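Luciferase-like enzymeAMP-CoA-ligase (Zophobas atratus, PDB 4W8O) probably activates carboxylic acids with ATP and joins them to coenzyme A, as a luciferase-like relative of the adenylate-forming ligases. Local coordinates at residues E22-C27 / A89-G94; R4-K9 / G415-I420; R119-E124 / K129-S134. One frame throughout, in Å; residues are numbered along the deposited sequence.

Interaction 1: E22-C27 / A89-G94; sequences EFLFEC and ASSYLG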
ATOM      1  N   GLU A  22      13.580  10.549  -3.556  1.00 30.98           N
ATOM      2  CA  GLU A  22      14.503  10.378  -4.686  1.00 33.00           C
ATOM      3  C   GLU A  22      14.012   9.285  -5.642  1.00 32.07           C
ATOM      4  O   GLU A  22      14.099   9.423  -6.869  1.00 31.56           O
ATOM      5  CB  GLU A  22      15.914  10.039  -4.185  1.00 35.21           C
ATOM      6  CG  GLU A  22      16.618  11.206  -3.503  1.00 37.40           C
ATOM      7  CD  GLU A  22      17.912  10.808  -2.793  1.00 40.21           C
ATOM      8  OE1 GLU A  22      17.961   9.732  -2.152  1.00 40.76           O
ATOM      9  OE2 GLU A  22      18.898  11.580  -2.873  1.00 43.52           O
ATOM     10  N   PHE A  23      13.500   8.198  -5.071  1.00 31.09           N
ATOM     11  CA  PHE A  23      12.884   7.139  -5.860  1.00 30.96           C
ATOM     12  C   PHE A  23      11.785   7.696  -6.762  1.00 30.49           C
ATOM     13  O   PHE A  23      11.850   7.570  -7.977  1.00 31.20           O
ATOM     14  CB  PHE A  23      12.314   6.059  -4.942  1.00 30.15           C
ATOM     15  CG  PHE A  23      11.470   5.041  -5.653  1.00 30.41           C
ATOM     16  CD1 PHE A  23      12.061   4.025  -6.395  1.00 30.61           C
ATOM     17  CD2 PHE A  23      10.082   5.083  -5.560  1.00 29.67           C
ATOM     18  CE1 PHE A  23      11.289   3.085  -7.049  1.00 30.80           C
ATOM     19  CE2 PHE A  23       9.305   4.136  -6.207  1.00 29.70           C
ATOM     20  CZ  PHE A  23       9.911   3.141  -6.958  1.00 30.63           C
ATOM     21  N   LEU A  24      10.788   8.331  -6.161  1.00 29.48           N
ATOM     22  CA  LEU A  24       9.640   8.826  -6.915  1.00 29.47           C
ATOM     23  C   LEU A  24      10.060   9.820  -8.002  1.00 30.41           C
ATOM     24  O   LEU A  24       9.546   9.782  -9.123  1.00 30.39           O
ATOM     25  CB  LEU A  24       8.630   9.480  -5.974  1.00 28.59           C
ATOM     26  CG  LEU A  24       7.950   8.562  -4.953  1.00 28.45           C
ATOM     27  CD1 LEU A  24       7.245   9.387  -3.893  1.00 28.25           C
ATOM     28  CD2 LEU A  24       6.970   7.610  -5.621  1.00 28.80           C
ATOM     29  N   PHE A  25      10.994  10.702  -7.648  1.00 31.13           N
ATOM     30  CA  PHE A  25      11.542  11.723  -8.555  1.00 32.28           C
ATOM     31  C   PHE A  25      12.220  11.075  -9.764  1.00 34.10           C
ATOM     32  O   PHE A  25      11.917  11.408 -10.915  1.00 34.27           O
ATOM     33  CB  PHE A  25      12.550  12.591  -7.790  1.00 32.11           C
ATOM     34  CG  PHE A  25      12.905  13.884  -8.475  1.00 33.10           C
ATOM     35  CD1 PHE A  25      12.166  15.037  -8.238  1.00 32.94           C
ATOM     36  CD2 PHE A  25      14.003  13.959  -9.319  1.00 34.46           C
ATOM     37  CE1 PHE A  25      12.496  16.235  -8.859  1.00 34.25           C
ATOM     38  CE2 PHE A  25      14.346  15.155  -9.929  1.00 35.78           C
ATOM     39  CZ  PHE A  25      13.595  16.296  -9.700  1.00 35.17           C
ATOM     40  N   GLU A  26      13.122  10.133  -9.487  1.00 35.14           N
ATOM     41  CA  GLU A  26      13.829   9.391 -10.537  1.00 37.24           C
ATOM     42  C   GLU A  26      12.860   8.645 -11.456  1.00 36.05           C
ATOM     43  O   GLU A  26      13.039   8.647 -12.677  1.00 35.41           O
ATOM     44  CB  GLU A  26      14.816   8.403  -9.908  1.00 39.73           C
ATOM     45  CG  GLU A  26      15.543   7.502 -10.899  1.00 44.08           C
ATOM     46  CD  GLU A  26      16.293   6.355 -10.228  1.00 47.18           C
ATOM     47  OE1 GLU A  26      16.552   6.422  -9.004  1.00 48.50           O
ATOM     48  OE2 GLU A  26      16.624   5.378 -10.936  1.00 50.54           O
ATOM     49  N   CYS A  27      11.839   8.013 -10.870  1.00 34.40           N
ATOM     50  CA  CYS A  27      10.828   7.311 -11.655  1.00 34.12           C
ATOM     51  C   CYS A  27      10.115   8.274 -12.601  1.00 34.68           C
ATOM     52  O   CYS A  27       9.922   7.963 -13.769  1.00 34.94           O
ATOM     53  CB  CYS A  27       9.817   6.607 -10.745  1.00 33.53           C
ATOM     54  SG  CYS A  27      10.478   5.140  -9.927  1.00 33.34           S
ATOM     55  N   ALA A  89       5.412  15.273  -3.009  1.00 27.84           N
ATOM     56  CA  ALA A  89       6.136  16.510  -2.732  1.00 27.91           C
ATOM     57  C   ALA A  89       6.806  16.469  -1.356  1.00 27.63           C
ATOM     58  O   ALA A  89       7.996  16.793  -1.215  1.00 27.92           O
ATOM     59  CB  ALA A  89       5.178  17.695  -2.824  1.00 28.59           C
ATOM     60  N   SER A  90       6.041  16.058  -0.348  1.00 26.83           N
ATOM     61  CA  SER A  90       6.551  15.934   1.017  1.00 26.50           C
ATOM     62  C   SER A  90       7.698  14.925   1.091  1.00 26.83           C
ATOM     63  O   SER A  90       8.694  15.147   1.789  1.00 27.33           O
ATOM     64  CB  SER A  90       5.424  15.516   1.964  1.00 25.89           C
ATOM     65  OG  SER A  90       4.463  16.546   2.093  1.00 26.24           O
ATOM     66  N   SER A  91       7.554  13.820   0.363  1.00 26.63           N
ATOM     67  CA  SER A  91       8.609  12.819   0.273  1.00 27.07           C
ATOM     68  C   SER A  91       9.889  13.361  -0.365  1.00 27.08           C
ATOM     69  O   SER A  91      10.973  12.954   0.027  1.00 27.34           O
ATOM     70  CB  SER A  91       8.117  11.586  -0.482  1.00 27.40           C
ATOM     71  OG  SER A  91       7.114  10.929   0.274  1.00 28.64           O
ATOM     72  N   TYR A  92       9.770  14.274  -1.330  1.00 27.77           N
ATOM     73  CA  TYR A  92      10.955  14.930  -1.920  1.00 28.44           C
ATOM     74  C   TYR A  92      11.788  15.631  -0.851  1.00 28.29           C
ATOM     75  O   TYR A  92      13.013  15.688  -0.948  1.00 28.69           O
ATOM     76  CB  TYR A  92      10.587  15.980  -2.978  1.00 29.09           C
ATOM     77  CG  TYR A  92       9.944  15.486  -4.260  1.00 30.07           C
ATOM     78  CD1 TYR A  92      10.064  14.161  -4.682  1.00 30.49           C
ATOM     79  CD2 TYR A  92       9.259  16.378  -5.091  1.00 30.84           C
ATOM     80  CE1 TYR A  92       9.488  13.733  -5.868  1.00 31.30           C
ATOM     81  CE2 TYR A  92       8.680  15.960  -6.280  1.00 31.55           C
ATOM     82  CZ  TYR A  92       8.791  14.637  -6.665  1.00 31.77           C
ATOM     83  OH  TYR A  92       8.223  14.208  -7.842  1.00 31.92           O
ATOM     84  N   LEU A  93      11.117  16.169   0.160  1.00 27.52           N
ATOM     85  CA  LEU A  93      11.785  16.871   1.257  1.00 27.57           C
ATOM     86  C   LEU A  93      12.221  15.947   2.388  1.00 27.52           C
ATOM     87  O   LEU A  93      12.794  16.406   3.381  1.00 28.55           O
ATOM     88  CB  LEU A  93      10.869  17.961   1.804  1.00 27.70           C
ATOM     89  CG  LEU A  93      10.386  18.963   0.759  1.00 28.18           C
ATOM     90  CD1 LEU A  93       9.480  19.991   1.410  1.00 28.44           C
ATOM     91  CD2 LEU A  93      11.563  19.644   0.064  1.00 29.46           C
ATOM     92  N   GLY A  94      11.969  14.647   2.239  1.00 26.63           N
ATOM     93  CA  GLY A  94      12.319  13.672   3.256  1.00 26.56           C
ATOM     94  C   GLY A  94      11.394  13.675   4.468  1.00 26.26           C
ATOM     95  O   GLY A  94      11.698  13.033   5.475  1.00 26.01           O
TER
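Phe25 and Tyr92 meet because their first torsions swing the two rings into the cleft between helix 20-30 and helix 85-92. Phe25 holds CG anti to the backbone N (chi1 -164°), while Tyr92 turns CG anti to its own carbonyl carbon (chi1 -67°), which carries its ring across to the other helix. The result is a T-shaped pair: the edge of Phe25 points at a face of Tyr92, with ring centroids 5.3 Å apart and planes at 80°. Phe25 CD1 does the touching, 3.7 Å from Tyr92 CZ and displaced from the middle of the ring toward its rim. It also lies 4.0 Å from Tyr92 OH, and Phe25 CB comes within 3.8 Å of Tyr92 CE1. Leu24 adds its CB, 4.3 Å from Tyr92 CE1, approaching that ring obliquely. Further along the groove, Leu24 CD1 rests 4.2 Å from Ser91 CB; serine suits this spot because it is small and its OG is bonded to Leu87 O, which leaves CB as the surface offered to the leucine. Tyrosine suits its place for a double reason, a broad apolar face for Phe25 and a hydroxyl hydrogen-bonded to Ser55 OG on helix 48-64. Cutting Tyr92 back to an alanine is likely to open a gap between the helices, leaving the edge of Phe25 without its facing ring and Ser55 without its hydroxyl mate. Phe25 also touches Lys52 and Pro171, and Leu24 reaches Leu234 and Phe238 of helix 228-239. Across the two segments the chemistry is thus wholly apolar and aromatic: dispersion and the attraction of an aromatic C-H edge for a pi face join the helices, while the buried Tyr92 hydroxyl is satisfied by a third helix and that of Ser91 by its own.

Interaction 2: R4-K9 / G415-I420; sequences RILKGK and GCVYVI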
ATOM      1  N   ARG A   4      11.588 -26.685   9.010  1.00 58.41           N
ATOM      2  CA  ARG A   4      12.464 -25.764   8.294  1.00 56.86           C
ATOM      3  C   ARG A   4      11.873 -24.361   8.213  1.00 52.92           C
ATOM      4  O   ARG A   4      10.690 -24.144   8.504  1.00 51.04           O
ATOM      5  CB  ARG A   4      12.768 -26.295   6.889  1.00 59.10           C
ATOM      6  CG  ARG A   4      11.544 -26.483   6.007  1.00 60.60           C
ATOM      7  CD  ARG A   4      11.926 -27.038   4.647  1.00 63.96           C
ATOM      8  NE  ARG A   4      10.838 -26.924   3.670  1.00 65.97           N
ATOM      9  CZ  ARG A   4       9.766 -27.717   3.611  1.00 67.46           C
ATOM     10  NH1 ARG A   4       9.590 -28.705   4.486  1.00 68.73           N
ATOM     11  NH2 ARG A   4       8.848 -27.513   2.666  1.00 68.40           N
ATOM     12  N   ILE A   5      12.731 -23.421   7.828  1.00 49.83           N
ATOM     13  CA  ILE A   5      12.361 -22.038   7.603  1.00 46.32           C
ATOM     14  C   ILE A   5      12.219 -21.842   6.098  1.00 45.20           C
ATOM     15  O   ILE A   5      13.168 -22.075   5.356  1.00 46.52           O
ATOM     16  CB  ILE A   5      13.449 -21.085   8.142  1.00 45.53           C
ATOM     17  CG1 ILE A   5      13.553 -21.209   9.666  1.00 46.14           C
ATOM     18  CG2 ILE A   5      13.162 -19.648   7.725  1.00 43.23           C
ATOM     19  CD1 ILE A   5      14.758 -20.512  10.265  1.00 46.20           C
ATOM     20  N   LEU A   6      11.041 -21.427   5.652  1.00 42.65           N
ATOM     21  CA  LEU A   6      10.801 -21.189   4.230  1.00 42.43           C
ATOM     22  C   LEU A   6      11.520 -19.911   3.790  1.00 41.27           C
ATOM     23  O   LEU A   6      11.478 -18.895   4.487  1.00 40.05           O
ATOM     24  CB  LEU A   6       9.306 -21.057   3.955  1.00 42.27           C
ATOM     25  CG  LEU A   6       8.397 -22.198   4.426  1.00 43.79           C
ATOM     26  CD1 LEU A   6       6.935 -21.822   4.242  1.00 43.70           C
ATOM     27  CD2 LEU A   6       8.720 -23.496   3.693  1.00 45.97           C
ATOM     28  N   LYS A   7      12.165 -19.963   2.633  1.00 41.68           N
ATOM     29  CA  LYS A   7      12.977 -18.861   2.162  1.00 41.79           C
ATOM     30  C   LYS A   7      12.611 -18.550   0.730  1.00 41.54           C
ATOM     31  O   LYS A   7      12.669 -19.426  -0.130  1.00 43.01           O
ATOM     32  CB  LYS A   7      14.467 -19.212   2.254  1.00 44.48           C
ATOM     33  CG  LYS A   7      15.389 -18.080   1.808  1.00 45.19           C
ATOM     34  CD  LYS A   7      16.863 -18.447   1.877  1.00 48.52           C
ATOM     35  CE  LYS A   7      17.728 -17.265   1.446  1.00 48.97           C
ATOM     36  NZ  LYS A   7      19.075 -17.687   0.971  1.00 52.70           N
ATOM     37  N   GLY A   8      12.253 -17.297   0.468  1.00 39.52           N
ATOM     38  CA  GLY A   8      11.896 -16.876  -0.883  1.00 40.28           C
ATOM     39  C   GLY A   8      13.107 -16.764  -1.786  1.00 41.79           C
ATOM     40  O   GLY A   8      14.240 -16.822  -1.320  1.00 40.80           O
ATOM     41  N   LYS A   9      12.861 -16.592  -3.082  1.00 43.99           N
ATOM     42  CA  LYS A   9      13.931 -16.526  -4.068  1.00 46.56           C
ATOM     43  C   LYS A   9      14.711 -15.235  -3.894  1.00 45.14           C
ATOM     44  O   LYS A   9      14.182 -14.245  -3.386  1.00 43.17           O
ATOM     45  CB  LYS A   9      13.365 -16.605  -5.493  1.00 50.03           C
ATOM     46  CG  LYS A   9      12.729 -15.306  -5.975  1.00 50.54           C
ATOM     47  CD  LYS A   9      12.200 -15.390  -7.401  1.00 53.54           C
ATOM     48  CE  LYS A   9      11.603 -14.051  -7.810  1.00 52.47           C
ATOM     49  NZ  LYS A   9      10.857 -14.099  -9.094  1.00 55.22           N
ATOM     50  N   GLY A 415       5.627 -26.291   0.514  1.00 51.37           N
ATOM     51  CA  GLY A 415       5.873 -24.936   1.005  1.00 50.47           C
ATOM     52  C   GLY A 415       4.750 -23.922   0.804  1.00 49.77           C
ATOM     53  O   GLY A 415       4.959 -22.722   1.017  1.00 48.04           O
ATOM     54  N   CYS A 416       3.571 -24.381   0.379  1.00 49.96           N
ATOM     55  CA  CYS A 416       2.386 -23.516   0.313  1.00 49.80           C
ATOM     56  C   CYS A 416       1.907 -23.140   1.719  1.00 48.52           C
ATOM     57  O   CYS A 416       1.847 -23.992   2.605  1.00 47.97           O
ATOM     58  CB  CYS A 416       1.266 -24.204  -0.462  1.00 51.11           C
ATOM     59  SG  CYS A 416       1.621 -24.346  -2.224  1.00 53.51           S
ATOM     60  N   VAL A 417       1.577 -21.862   1.911  1.00 47.15           N
ATOM     61  CA  VAL A 417       1.235 -21.328   3.227  1.00 46.38           C
ATOM     62  C   VAL A 417      -0.288 -21.254   3.428  1.00 46.73           C
ATOM     63  O   VAL A 417      -1.034 -20.936   2.500  1.00 45.84           O
ATOM     64  CB  VAL A 417       1.858 -19.925   3.415  1.00 46.08           C
ATOM     65  CG1 VAL A 417       1.508 -19.347   4.780  1.00 45.63           C
ATOM     66  CG2 VAL A 417       3.371 -19.987   3.234  1.00 45.99           C
ATOM     67  N   TYR A 418      -0.734 -21.547   4.649  1.00 46.71           N
ATOM     68  CA  TYR A 418      -2.156 -21.487   5.015  1.00 47.69           C
ATOM     69  C   TYR A 418      -2.295 -20.749   6.336  1.00 47.33           C
ATOM     70  O   TYR A 418      -1.692 -21.144   7.335  1.00 46.76           O
ATOM     71  CB  TYR A 418      -2.745 -22.894   5.168  1.00 49.18           C
ATOM     72  CG  TYR A 418      -2.781 -23.692   3.887  1.00 50.26           C
ATOM     73  CD1 TYR A 418      -1.673 -24.425   3.469  1.00 50.22           C
ATOM     74  CD2 TYR A 418      -3.925 -23.716   3.092  1.00 51.31           C
ATOM     75  CE1 TYR A 418      -1.705 -25.152   2.290  1.00 51.02           C
ATOM     76  CE2 TYR A 418      -3.964 -24.442   1.915  1.00 51.78           C
ATOM     77  CZ  TYR A 418      -2.852 -25.158   1.520  1.00 51.87           C
ATOM     78  OH  TYR A 418      -2.889 -25.870   0.344  1.00 52.94           O
ATOM     79  N   VAL A 419      -3.080 -19.674   6.329  1.00 48.02           N
ATOM     80  CA  VAL A 419      -3.377 -18.905   7.536  1.00 47.75           C
ATOM     81  C   VAL A 419      -4.772 -19.297   7.974  1.00 48.88           C
ATOM     82  O   VAL A 419      -5.695 -19.310   7.160  1.00 50.29           O
ATOM     83  CB  VAL A 419      -3.326 -17.383   7.269  1.00 47.09           C
ATOM     84  CG1 VAL A 419      -3.678 -16.596   8.529  1.00 46.77           C
ATOM     85  CG2 VAL A 419      -1.954 -16.980   6.744  1.00 46.45           C
ATOM     86  N   ILE A 420      -4.932 -19.625   9.251  1.00 49.40           N
ATOM     87  CA  ILE A 420      -6.214 -20.138   9.725  1.00 51.81           C
ATOM     88  C   ILE A 420      -6.931 -19.231  10.731  1.00 52.57           C
ATOM     89  O   ILE A 420      -8.155 -19.137  10.692  1.00 54.46           O
ATOM     90  CB  ILE A 420      -6.100 -21.605  10.226  1.00 53.27           C
ATOM     91  CG1 ILE A 420      -5.196 -21.732  11.454  1.00 53.33           C
ATOM     92  CG2 ILE A 420      -5.569 -22.495   9.107  1.00 53.20           C
ATOM     93  CD1 ILE A 420      -4.973 -23.165  11.910  1.00 55.44           C
TER
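Leu6 and Gly415 bring the two backbones nearest each other, with their CA atoms 7.0 Å apart, too far for strand pairing. Leu6 is extended in the short strand 6-7, whereas Gly415 sits in the turn leading to strand 417-422 with phi 75°, a left-handed conformation that glycine adopts readily. Leu6 CD2 lies 4.2 Å from Gly415 CA. The CB of Leu6 is directed toward the turn, and a first torsion of -54°, with CG anti to the carbonyl carbon, brings CD1 to 3.9 Å from Gly415 O and 4.1 Å from Val417 CG2. The leucine and valine lie side by side, running opposite ways. A branched apolar tip is apt here, for it can cover the glycine backbone and the valine together. Arg4 comes in from the exposed side: its extended chain carries the guanidinium over so that Gly415 N faces its edge, 4.1 Å from Arg4 NH2. Both are donors; NH2 instead makes a weak hydrogen bond to Asp413 O. Strands 6-7 and 417-422 are the two outermost members of a five-stranded antiparallel sheet, so their approach shows the sheet curling round, consistent with the distorted beta-barrel of luciferase-type enzymes. Leu6 is backbone-bonded to Leu358 on strand 357-362 and packs on Tyr411 of strand 403-411, while Val417 rests on Leu377 of strand 367-380.

Interaction 3: R119-E124 / K129-S134; sequences RIIFVE and KLIEKS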
ATOM      1  N   ARG A 119       2.449  18.401  11.214  1.00 29.94           N
ATOM      2  CA  ARG A 119       2.649  19.826  11.038  1.00 31.69           C
ATOM      3  C   ARG A 119       1.638  20.389  10.058  1.00 30.92           C
ATOM      4  O   ARG A 119       1.196  21.520  10.188  1.00 31.28           O
ATOM      5  CB  ARG A 119       4.050  20.101  10.527  1.00 32.93           C
ATOM      6  CG  ARG A 119       4.297  21.574  10.314  1.00 35.29           C
ATOM      7  CD  ARG A 119       5.759  21.870  10.415  1.00 37.25           C
ATOM      8  NE  ARG A 119       6.060  23.228   9.991  1.00 38.74           N
ATOM      9  CZ  ARG A 119       7.278  23.749  10.024  1.00 40.97           C
ATOM     10  NH1 ARG A 119       8.304  23.018  10.464  1.00 42.25           N
ATOM     11  NH2 ARG A 119       7.478  24.998   9.609  1.00 42.29           N
ATOM     12  N   ILE A 120       1.296  19.593   9.057  1.00 29.70           N
ATOM     13  CA  ILE A 120       0.302  19.975   8.077  1.00 30.00           C
ATOM     14  C   ILE A 120      -0.556  18.759   7.829  1.00 29.56           C
ATOM     15  O   ILE A 120      -0.055  17.624   7.860  1.00 28.94           O
ATOM     16  CB  ILE A 120       0.931  20.382   6.732  1.00 30.95           C
ATOM     17  CG1 ILE A 120       1.725  21.681   6.873  1.00 32.29           C
ATOM     18  CG2 ILE A 120      -0.145  20.546   5.663  1.00 31.07           C
ATOM     19  CD1 ILE A 120       2.612  21.990   5.687  1.00 33.27           C
ATOM     20  N   ILE A 121      -1.837  19.000   7.579  1.00 29.76           N
ATOM     21  CA  ILE A 121      -2.722  17.962   7.064  1.00 30.35           C
ATOM     22  C   ILE A 121      -3.461  18.464   5.824  1.00 29.22           C
ATOM     23  O   ILE A 121      -4.129  19.503   5.861  1.00 30.29           O
ATOM     24  CB  ILE A 121      -3.701  17.418   8.134  1.00 31.86           C
ATOM     25  CG1 ILE A 121      -4.717  16.472   7.486  1.00 32.97           C
ATOM     26  CG2 ILE A 121      -4.436  18.539   8.835  1.00 34.01           C
ATOM     27  CD1 ILE A 121      -5.377  15.540   8.470  1.00 34.30           C
ATOM     28  N   PHE A 122      -3.302  17.733   4.726  1.00 28.35           N
ATOM     29  CA  PHE A 122      -4.085  17.946   3.504  1.00 28.28           C
ATOM     30  C   PHE A 122      -5.392  17.164   3.614  1.00 28.98           C
ATOM     31  O   PHE A 122      -5.382  15.964   3.908  1.00 27.80           O
ATOM     32  CB  PHE A 122      -3.308  17.477   2.268  1.00 28.22           C
ATOM     33  CG  PHE A 122      -2.144  18.367   1.906  1.00 28.23           C
ATOM     34  CD1 PHE A 122      -0.940  18.267   2.582  1.00 28.07           C
ATOM     35  CD2 PHE A 122      -2.253  19.298   0.884  1.00 28.53           C
ATOM     36  CE1 PHE A 122       0.139  19.085   2.255  1.00 28.53           C
ATOM     37  CE2 PHE A 122      -1.187  20.119   0.552  1.00 29.72           C
ATOM     38  CZ  PHE A 122       0.014  20.014   1.243  1.00 29.48           C
ATOM     39  N   VAL A 123      -6.511  17.836   3.344  1.00 29.94           N
ATOM     40  CA  VAL A 123      -7.834  17.252   3.559  1.00 30.12           C
ATOM     41  C   VAL A 123      -8.802  17.531   2.408  1.00 29.94           C
ATOM     42  O   VAL A 123      -8.860  18.637   1.890  1.00 30.03           O
ATOM     43  CB  VAL A 123      -8.435  17.773   4.886  1.00 31.10           C
ATOM     44  CG1 VAL A 123      -8.811  19.242   4.774  1.00 32.65           C
ATOM     45  CG2 VAL A 123      -9.655  16.953   5.299  1.00 32.18           C
ATOM     46  N   GLU A 124      -9.550  16.511   2.005  1.00 30.73           N
ATOM     47  CA  GLU A 124     -10.644  16.683   1.055  1.00 32.49           C
ATOM     48  C   GLU A 124     -11.751  17.513   1.698  1.00 33.48           C
ATOM     49  O   GLU A 124     -11.918  17.485   2.921  1.00 32.48           O
ATOM     50  CB  GLU A 124     -11.196  15.326   0.590  1.00 33.37           C
ATOM     51  CG  GLU A 124     -11.795  14.484   1.714  1.00 33.47           C
ATOM     52  CD  GLU A 124     -12.350  13.143   1.268  1.00 34.64           C
ATOM     53  OE1 GLU A 124     -12.098  12.707   0.123  1.00 35.61           O
ATOM     54  OE2 GLU A 124     -13.056  12.521   2.088  1.00 35.42           O
ATOM     55  N   LYS A 129     -14.688  18.937   8.158  1.00 36.08           N
ATOM     56  CA  LYS A 129     -15.309  19.034   9.494  1.00 37.28           C
ATOM     57  C   LYS A 129     -14.795  17.942  10.436  1.00 35.91           C
ATOM     58  O   LYS A 129     -14.528  18.189  11.607  1.00 36.73           O
ATOM     59  CB  LYS A 129     -16.837  18.944   9.414  1.00 39.68           C
ATOM     60  CG  LYS A 129     -17.553  20.244   9.069  1.00 42.26           C
ATOM     61  CD  LYS A 129     -19.016  20.164   9.484  1.00 44.52           C
ATOM     62  CE  LYS A 129     -19.879  21.232   8.823  1.00 47.22           C
ATOM     63  NZ  LYS A 129     -19.454  22.616   9.165  1.00 47.76           N
ATOM     64  N   LEU A 130     -14.683  16.729   9.917  1.00 34.95           N
ATOM     65  CA  LEU A 130     -14.114  15.613  10.664  1.00 34.07           C
ATOM     66  C   LEU A 130     -12.730  15.962  11.229  1.00 32.52           C
ATOM     67  O   LEU A 130     -12.474  15.793  12.421  1.00 32.79           O
ATOM     68  CB  LEU A 130     -14.020  14.392   9.746  1.00 33.33           C
ATOM     69  CG  LEU A 130     -13.338  13.134  10.286  1.00 33.10           C
ATOM     70  CD1 LEU A 130     -14.125  12.547  11.453  1.00 33.66           C
ATOM     71  CD2 LEU A 130     -13.200  12.129   9.155  1.00 32.78           C
ATOM     72  N   ILE A 131     -11.852  16.465  10.370  1.00 31.53           N
ATOM     73  CA  ILE A 131     -10.506  16.850  10.782  1.00 31.20           C
ATOM     74  C   ILE A 131     -10.518  18.029  11.768  1.00 32.16           C
ATOM     75  O   ILE A 131      -9.821  17.997  12.773  1.00 32.28           O
ATOM     76  CB  ILE A 131      -9.616  17.201   9.565  1.00 30.30           C
ATOM     77  CG1 ILE A 131      -9.387  15.974   8.675  1.00 30.00           C
ATOM     78  CG2 ILE A 131      -8.279  17.755  10.015  1.00 30.27           C
ATOM     79  CD1 ILE A 131      -8.860  14.758   9.405  1.00 29.74           C
ATOM     80  N   GLU A 132     -11.296  19.066  11.471  1.00 33.66           N
ATOM     81  CA  GLU A 132     -11.433  20.217  12.377  1.00 35.46           C
ATOM     82  C   GLU A 132     -11.880  19.775  13.779  1.00 36.56           C
ATOM     83  O   GLU A 132     -11.310  20.193  14.785  1.00 37.36           O
ATOM     84  CB  GLU A 132     -12.425  21.245  11.801  1.00 36.95           C
ATOM     85  CG  GLU A 132     -11.913  22.033  10.590  1.00 37.17           C
ATOM     86  CD  GLU A 132     -12.960  22.972   9.991  1.00 39.68           C
ATOM     87  OE1 GLU A 132     -14.175  22.684  10.073  1.00 41.63           O
ATOM     88  OE2 GLU A 132     -12.576  24.018   9.433  1.00 40.92           O
ATOM     89  N   LYS A 133     -12.900  18.926  13.837  1.00 37.25           N
ATOM     90  CA  LYS A 133     -13.414  18.433  15.117  1.00 39.18           C
ATOM     91  C   LYS A 133     -12.380  17.594  15.855  1.00 38.03           C
ATOM     92  O   LYS A 133     -12.228  17.711  17.075  1.00 39.50           O
ATOM     93  CB  LYS A 133     -14.681  17.606  14.909  1.00 40.58           C
ATOM     94  CG  LYS A 133     -15.895  18.434  14.547  1.00 43.25           C
ATOM     95  CD  LYS A 133     -17.085  17.552  14.211  1.00 44.96           C
ATOM     96  CE  LYS A 133     -18.281  18.381  13.768  1.00 47.49           C
ATOM     97  NZ  LYS A 133     -19.364  17.512  13.229  1.00 48.74           N
ATOM     98  N   SER A 134     -11.668  16.756  15.112  1.00 35.92           N
ATOM     99  CA  SER A 134     -10.682  15.867  15.711  1.00 35.80           C
ATOM    100  C   SER A 134      -9.526  16.661  16.309  1.00 36.34           C
ATOM    101  O   SER A 134      -9.080  16.371  17.420  1.00 37.19           O
ATOM    102  CB  SER A 134     -10.168  14.860  14.680  1.00 34.34           C
ATOM    103  OG  SER A 134     -11.231  14.058  14.166  1.00 34.79           O
TER
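Ile131 of helix 128-138 reaches down onto Ile121 and Val123, two alternate residues of strand 120-124 whose side chains project from the same face. With CG1 anti to the carbonyl carbon (chi1 -65°) and a second torsion of -53°, Ile131 bends its CD1 to meet Ile121 CD1 tip to tip at 3.7 Å. Ile121 stretches out to that point by setting its own CG1 anti to the backbone N (chi1 173°). The shorter branches join in, Ile131 CG2 lying 4.1 Å from Ile121 CG2. Val123 is met differently, flank to flank: its CG1 stands between N and the carbonyl carbon and its CG2 opposite the N, which sets CG2 alongside Ile131 CG1 at 3.5 Å, a close approach. One isoleucine therefore uses each of its branches, CG1 with CD1 and CG2, to fill the groove between two beta-branched neighbours. Such residues suit the strand, where the extended backbone accommodates branching at CB. One turn further along the helix, Ser134 turns its OG back to Leu130 O at 2.8 Å, while its N bonds the same oxygen at 3.0 Å. The hydroxyl sits above the carbonyl plane and the N-H comes from the other face, so this carbonyl is gripped twice and the buried serine hydroxyl is satisfied within the helix. Serine's small size also fits the close neighbourhood of Ile109, Gln110 and Leu113 on helix 106-116. The contact belongs to the beta-alpha-beta unit of strand 120-124, helix 128-138 and parallel strand 143-147. Ile131 also reaches Cys76 of strand 72-76, on the side where Ile121 meets Cys74, while Ile121 and Val123 continue the apolar layer to Ile144 of strand 143-147.

Overall arrangement
From the N terminus, residues 4-9 open the longest loop, which interaction 2 closes only when the chain returns at 415-420; interactions 1 and 3 both fall within it. Interaction 1 comes first, spanning helix 20-30 to helix 85-92, and it is complete before the short local turn of interaction 3 begins, so these two run in series and nothing crosses. Their nearest atoms are about 5 Å apart without touching, interaction 1 joining two helices and interaction 3 fixing a helix on the eight-stranded sheet. Interaction 2 belongs to the separate antiparallel sheet, its centre about 42 Å from that of interaction 3 and on the opposite side of the chain's centre.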